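Long-range contacts in response regulator receiver domain protein (CheY-like) (Methylobacillus flagellatus KT, PDB 3I42), which is of unknown specific function but, as a CheY-like receiver domain, probably takes up a phosphoryl group on an aspartate to pass on a two-component signal: residues A[5-10]-A[49-54]; A[78-83]-A[98-103]. One frame throughout, in Å; residues are numbered along the deposited sequence.

Contact 1: residues A[5-10]-A[49-54]; sequences QALIVE and DAVFID
Strands 5-9 and 50-54 run side by side in parallel. L7 N donates a hydrogen bond to A50 O, F52 N to L7 O at 2.7 Å (N-H...O angle 171°), V9 N to F52 O, and D54 N to V9 O. Where the pairing starts, Q5 O takes the N-H of D49 and, weakly, that of A50, while D49 OD2 turns its anti lone pair to Q5 N (2.8 Å); the short acid thus supplies an acceptor there.

On one face L7 and V51 lie alongside each other, CD2 to CG1 4.1 Å, and the branched V9 fills the next place, CG2 to I53 CG1 4.3 Å. On the other the F52 ring presents its edge to the small A6, CE2 to CB 3.9 Å.

The acids gather at the C-terminal end. E10 bends at chi2 (55°), bringing OE1 to 2.6 Å from D54 OD2; one carboxyl group probably holds a proton. D54 OD2 also has a salt bridge to K105, and E10 OE2 accepts from Y12 N. D54 is the predicted phosphorylation site, and the cluster is consistent with the acidic phosphoacceptor site of a CheY-like receiver domain, unphosphorylated here.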
loop_
_atom_site.group_PDB
_atom_site.type_symbol
_atom_site.label_atom_id
_atom_site.label_comp_id
_atom_site.label_asym_id
_atom_site.label_seq_id
_atom_site.Cartn_x
_atom_site.Cartn_y
_atom_site.Cartn_z
ATOM N N GLN A 5 6.811 7.039 -19.695
ATOM C CA GLN A 5 6.177 8.356 -19.719
ATOM C C GLN A 5 5.490 8.665 -18.385
ATOM O O GLN A 5 4.669 7.883 -17.909
ATOM C CB GLN A 5 5.142 8.420 -20.833
ATOM C CG GLN A 5 5.690 8.813 -22.195
ATOM C CD GLN A 5 4.550 9.129 -23.153
ATOM O OE1 GLN A 5 4.464 10.241 -23.703
ATOM N NE2 GLN A 5 3.637 8.163 -23.322
ATOM N N ALA A 6 5.791 9.820 -17.814
ATOM C CA ALA A 6 5.300 10.136 -16.484
ATOM C C ALA A 6 4.484 11.414 -16.533
ATOM O O ALA A 6 4.772 12.298 -17.322
ATOM C CB ALA A 6 6.459 10.277 -15.501
ATOM N N LEU A 7 3.448 11.477 -15.695
ATOM C CA LEU A 7 2.679 12.686 -15.486
ATOM C C LEU A 7 2.888 13.112 -14.053
ATOM O O LEU A 7 2.737 12.326 -13.120
ATOM C CB LEU A 7 1.181 12.464 -15.773
ATOM C CG LEU A 7 0.232 13.663 -15.504
ATOM C CD1 LEU A 7 0.288 14.695 -16.606
ATOM C CD2 LEU A 7 -1.224 13.215 -15.306
ATOM N N ILE A 8 3.251 14.368 -13.897
ATOM C CA ILE A 8 3.416 14.948 -12.597
ATOM C C ILE A 8 2.261 15.891 -12.314
ATOM O O ILE A 8 1.960 16.773 -13.123
ATOM C CB ILE A 8 4.732 15.753 -12.530
ATOM C CG1 ILE A 8 5.920 14.835 -12.735
ATOM C CG2 ILE A 8 4.851 16.506 -11.214
ATOM C CD1 ILE A 8 7.149 15.646 -13.312
ATOM N N VAL A 9 1.637 15.719 -11.149
ATOM C CA VAL A 9 0.541 16.597 -10.728
ATOM C C VAL A 9 0.942 17.390 -9.499
ATOM O O VAL A 9 1.042 16.858 -8.375
ATOM C CB VAL A 9 -0.781 15.809 -10.447
ATOM C CG1 VAL A 9 -1.906 16.794 -10.114
ATOM C CG2 VAL A 9 -1.163 14.915 -11.655
ATOM N N GLU A 10 1.133 18.678 -9.706
ATOM C CA GLU A 10 1.802 19.497 -8.718
ATOM C C GLU A 10 1.547 20.933 -9.115
ATOM O O GLU A 10 1.773 21.301 -10.286
ATOM C CB GLU A 10 3.319 19.177 -8.742
ATOM C CG GLU A 10 4.224 20.247 -8.155
ATOM C CD GLU A 10 3.855 20.624 -6.728
ATOM O OE1 GLU A 10 3.741 19.709 -5.883
ATOM O OE2 GLU A 10 3.689 21.840 -6.448
ATOM N N ASP A 49 2.717 5.799 -18.021
ATOM C CA ASP A 49 3.140 4.640 -17.277
ATOM C C ASP A 49 3.106 4.903 -15.775
ATOM O O ASP A 49 2.855 3.991 -14.994
ATOM C CB ASP A 49 4.561 4.243 -17.709
ATOM C CG ASP A 49 4.652 3.949 -19.215
ATOM O OD1 ASP A 49 4.226 2.845 -19.628
ATOM O OD2 ASP A 49 5.125 4.821 -19.976
ATOM N N ALA A 50 3.418 6.145 -15.381
ATOM C CA ALA A 50 3.472 6.525 -13.962
ATOM C C ALA A 50 2.887 7.914 -13.780
ATOM O O ALA A 50 3.143 8.812 -14.567
ATOM C CB ALA A 50 4.901 6.493 -13.444
ATOM N N VAL A 51 2.085 8.071 -12.738
ATOM C CA VAL A 51 1.461 9.350 -12.439
ATOM C C VAL A 51 1.835 9.713 -11.005
ATOM O O VAL A 51 1.573 8.933 -10.077
ATOM C CB VAL A 51 -0.090 9.282 -12.629
ATOM C CG1 VAL A 51 -0.778 10.597 -12.243
ATOM C CG2 VAL A 51 -0.454 8.883 -14.072
ATOM N N PHE A 52 2.454 10.879 -10.822
ATOM C CA PHE A 52 2.900 11.322 -9.480
ATOM C C PHE A 52 1.974 12.392 -8.995
ATOM O O PHE A 52 1.852 13.432 -9.647
ATOM C CB PHE A 52 4.340 11.860 -9.473
ATOM C CG PHE A 52 5.350 10.839 -9.914
ATOM C CD1 PHE A 52 6.054 10.104 -8.977
ATOM C CD2 PHE A 52 5.588 10.633 -11.271
ATOM C CE1 PHE A 52 6.969 9.156 -9.358
ATOM C CE2 PHE A 52 6.507 9.682 -11.696
ATOM C CZ PHE A 52 7.196 8.924 -10.734
ATOM N N ILE A 53 1.309 12.125 -7.871
ATOM C CA ILE A 53 0.266 13.033 -7.385
ATOM C C ILE A 53 0.630 13.614 -6.029
ATOM O O ILE A 53 0.746 12.877 -5.056
ATOM C CB ILE A 53 -1.123 12.323 -7.295
ATOM C CG1 ILE A 53 -1.604 11.881 -8.672
ATOM C CG2 ILE A 53 -2.180 13.253 -6.698
ATOM C CD1 ILE A 53 -2.564 10.711 -8.623
ATOM N N ASP A 54 0.807 14.932 -5.970
ATOM C CA ASP A 54 0.888 15.637 -4.712
ATOM C C ASP A 54 -0.407 15.447 -3.949
ATOM O O ASP A 54 -1.499 15.502 -4.528
ATOM C CB ASP A 54 1.156 17.120 -4.960
ATOM C CG ASP A 54 1.708 17.836 -3.721
ATOM O OD1 ASP A 54 1.053 17.829 -2.646
ATOM O OD2 ASP A 54 2.817 18.406 -3.830
#

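Contact 2: residues A[78-83]-A[98-103]; sequences SKFVAV and LFDFYL
In the parallel sheet of this CheY-like receiver fold, strand 79-83 pairs with the edge strand 101-103, which follows the helix ending at L98. The backbone bonds are few: A82 N donates a hydrogen bond to F101 O, and L103 N to A82 O at 2.8 Å, almost along the C=O axis. F80 O accepts from D100 N and, weakly, from F101 N, so one carbonyl grips the turn into the strand.

Polar side chains secure that turn. D100, with CG beside its own backbone N, offers the anti lone pair of OD2 to F80 N (2.9 Å); the same oxygen has a salt bridge to R70, which also holds L98 O. The lysine K79 suits this partly exposed margin: its bent chain crosses D100 at about a right angle, NZ stopping 4.5 Å from OD1, beyond a salt bridge, while its CB meets the edge of the F101 ring.

Apolar packing differs on the two faces. On the face of V81, V83 and L103, one methyl of L103, CD1, touches both valines, 3.8 Å from V81 CG1 and 4.0 Å from V83 CG2, with helix 109-119 beyond it. On the opposite face an alanine suits position A82, since its single methyl fits against the face of the F99 ring, which also packs on L55 and I53. An alanine in place of F99 would remove that ring and would probably leave A82, L55 and I53 less well packed. Y102 rises on A82's face, its hydroxyl hydrogen-bonded to C96 O of the same chain, and it also packs on C96 of the second subunit. Over the F99 ring face the contact is CH-pi: A82 CB stands 3.6 Å from the centroid of the F99 ring, 6° off its normal.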
loop_
_atom_site.group_PDB
_atom_site.type_symbol
_atom_site.label_atom_id
_atom_site.label_comp_id
_atom_site.label_asym_id
_atom_site.label_seq_id
_atom_site.Cartn_x
_atom_site.Cartn_y
_atom_site.Cartn_z
ATOM N N SER A 78 -1.943 2.777 -15.415
ATOM C CA SER A 78 -0.799 3.523 -14.920
ATOM C C SER A 78 -0.478 3.054 -13.521
ATOM O O SER A 78 -1.335 2.493 -12.847
ATOM C CB SER A 78 -1.115 5.017 -14.877
ATOM O OG SER A 78 -1.572 5.477 -16.135
ATOM N N LYS A 79 0.756 3.297 -13.079
ATOM C CA LYS A 79 1.093 3.178 -11.666
ATOM C C LYS A 79 0.977 4.565 -11.100
ATOM O O LYS A 79 1.324 5.531 -11.793
ATOM C CB LYS A 79 2.514 2.672 -11.519
ATOM C CG LYS A 79 2.758 1.319 -12.177
ATOM C CD LYS A 79 2.399 0.185 -11.271
ATOM C CE LYS A 79 1.088 -0.453 -11.712
ATOM N NZ LYS A 79 1.018 -1.895 -11.340
ATOM N N PHE A 80 0.465 4.660 -9.869
ATOM C CA PHE A 80 0.124 5.928 -9.231
ATOM C C PHE A 80 0.954 6.049 -7.988
ATOM O O PHE A 80 0.976 5.118 -7.186
ATOM C CB PHE A 80 -1.389 5.996 -8.859
ATOM C CG PHE A 80 -2.294 5.986 -10.063
ATOM C CD1 PHE A 80 -2.617 7.157 -10.704
ATOM C CD2 PHE A 80 -2.778 4.777 -10.585
ATOM C CE1 PHE A 80 -3.400 7.157 -11.875
ATOM C CE2 PHE A 80 -3.590 4.752 -11.735
ATOM C CZ PHE A 80 -3.886 5.958 -12.382
ATOM N N VAL A 81 1.597 7.212 -7.820
ATOM C CA VAL A 81 2.554 7.455 -6.739
ATOM C C VAL A 81 2.062 8.639 -5.930
ATOM O O VAL A 81 1.787 9.690 -6.500
ATOM C CB VAL A 81 3.957 7.848 -7.320
ATOM C CG1 VAL A 81 5.019 7.839 -6.235
ATOM C CG2 VAL A 81 4.345 6.923 -8.465
ATOM N N ALA A 82 1.955 8.480 -4.612
ATOM C CA ALA A 82 1.567 9.563 -3.707
ATOM C C ALA A 82 2.804 10.330 -3.317
ATOM O O ALA A 82 3.805 9.736 -2.922
ATOM C CB ALA A 82 0.949 9.016 -2.443
ATOM N N VAL A 83 2.719 11.645 -3.345
ATOM C CA VAL A 83 3.852 12.459 -2.970
ATOM C C VAL A 83 3.387 13.331 -1.825
ATOM O O VAL A 83 2.533 14.193 -2.010
ATOM C CB VAL A 83 4.327 13.321 -4.157
ATOM C CG1 VAL A 83 5.408 14.298 -3.721
ATOM C CG2 VAL A 83 4.782 12.416 -5.328
ATOM N N LEU A 98 -4.990 2.619 -2.650
ATOM C CA LEU A 98 -5.183 3.208 -3.991
ATOM C C LEU A 98 -3.927 3.715 -4.697
ATOM O O LEU A 98 -3.954 3.972 -5.912
ATOM C CB LEU A 98 -6.194 4.346 -3.903
ATOM C CG LEU A 98 -7.658 3.975 -3.679
ATOM C CD1 LEU A 98 -8.328 5.095 -2.923
ATOM C CD2 LEU A 98 -8.334 3.725 -5.019
ATOM N N PHE A 99 -2.835 3.897 -3.954
ATOM C CA PHE A 99 -1.561 4.225 -4.625
ATOM C C PHE A 99 -0.677 2.998 -4.675
ATOM O O PHE A 99 -0.788 2.109 -3.843
ATOM C CB PHE A 99 -0.827 5.328 -3.905
ATOM C CG PHE A 99 -1.451 6.657 -4.041
ATOM C CD1 PHE A 99 -1.166 7.461 -5.146
ATOM C CD2 PHE A 99 -2.294 7.136 -3.048
ATOM C CE1 PHE A 99 -1.739 8.725 -5.275
ATOM C CE2 PHE A 99 -2.887 8.402 -3.169
ATOM C CZ PHE A 99 -2.604 9.204 -4.281
ATOM N N ASP A 100 0.202 2.949 -5.660
ATOM C CA ASP A 100 1.102 1.821 -5.815
ATOM C C ASP A 100 2.453 2.083 -5.134
ATOM O O ASP A 100 3.103 1.149 -4.665
ATOM C CB ASP A 100 1.293 1.539 -7.311
ATOM C CG ASP A 100 -0.028 1.266 -8.030
ATOM O OD1 ASP A 100 -0.670 0.242 -7.719
ATOM O OD2 ASP A 100 -0.420 2.077 -8.895
ATOM N N PHE A 101 2.863 3.350 -5.105
ATOM C CA PHE A 101 4.148 3.760 -4.528
ATOM C C PHE A 101 3.954 5.056 -3.788
ATOM O O PHE A 101 3.011 5.795 -4.022
ATOM C CB PHE A 101 5.248 3.947 -5.611
ATOM C CG PHE A 101 5.413 2.765 -6.536
ATOM C CD1 PHE A 101 6.235 1.700 -6.199
ATOM C CD2 PHE A 101 4.742 2.720 -7.748
ATOM C CE1 PHE A 101 6.360 0.613 -7.050
ATOM C CE2 PHE A 101 4.884 1.633 -8.623
ATOM C CZ PHE A 101 5.678 0.586 -8.277
ATOM N N TYR A 102 4.865 5.338 -2.878
ATOM C CA TYR A 102 4.698 6.459 -1.990
ATOM C C TYR A 102 6.060 7.138 -1.884
ATOM O O TYR A 102 7.060 6.462 -1.770
ATOM C CB TYR A 102 4.165 5.976 -0.614
ATOM C CG TYR A 102 3.138 4.845 -0.704
ATOM C CD1 TYR A 102 1.735 5.100 -0.683
ATOM C CD2 TYR A 102 3.556 3.523 -0.816
ATOM C CE1 TYR A 102 0.782 4.026 -0.773
ATOM C CE2 TYR A 102 2.626 2.465 -0.926
ATOM C CZ TYR A 102 1.255 2.726 -0.898
ATOM O OH TYR A 102 0.396 1.653 -1.000
ATOM N N LEU A 103 6.066 8.468 -1.976
ATOM C CA LEU A 103 7.247 9.323 -1.892
ATOM C C LEU A 103 7.021 10.350 -0.808
ATOM O O LEU A 103 5.910 10.842 -0.620
ATOM C CB LEU A 103 7.446 10.078 -3.209
ATOM C CG LEU A 103 8.108 9.304 -4.333
ATOM C CD1 LEU A 103 8.056 10.112 -5.606
ATOM C CD2 LEU A 103 9.565 8.998 -3.947
#

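In the fold
From the N terminus, strand 4-9 leads out through helix 13-25, strand 28-33 and helix 36-45 before 49-54 returns beside it, closing contact 1. The chain then passes through helix 62-71 to strand 79-84, and contact 2 closes the shorter excursion through helix 93-98 to the edge strand 101-104. The two loops follow in series, neither nested nor crossed. They meet within the sheet, where strands 50-54 and 79-84 are neighbours: V51 N probably donates a hydrogen bond to K79 O, and I53 N to V81 O, and the F52 ring packs on V81. With that pairing they make a run of four strands, 4-9, 50-54, 79-84 and 101-104, with 28-33 on the far side of 4-9.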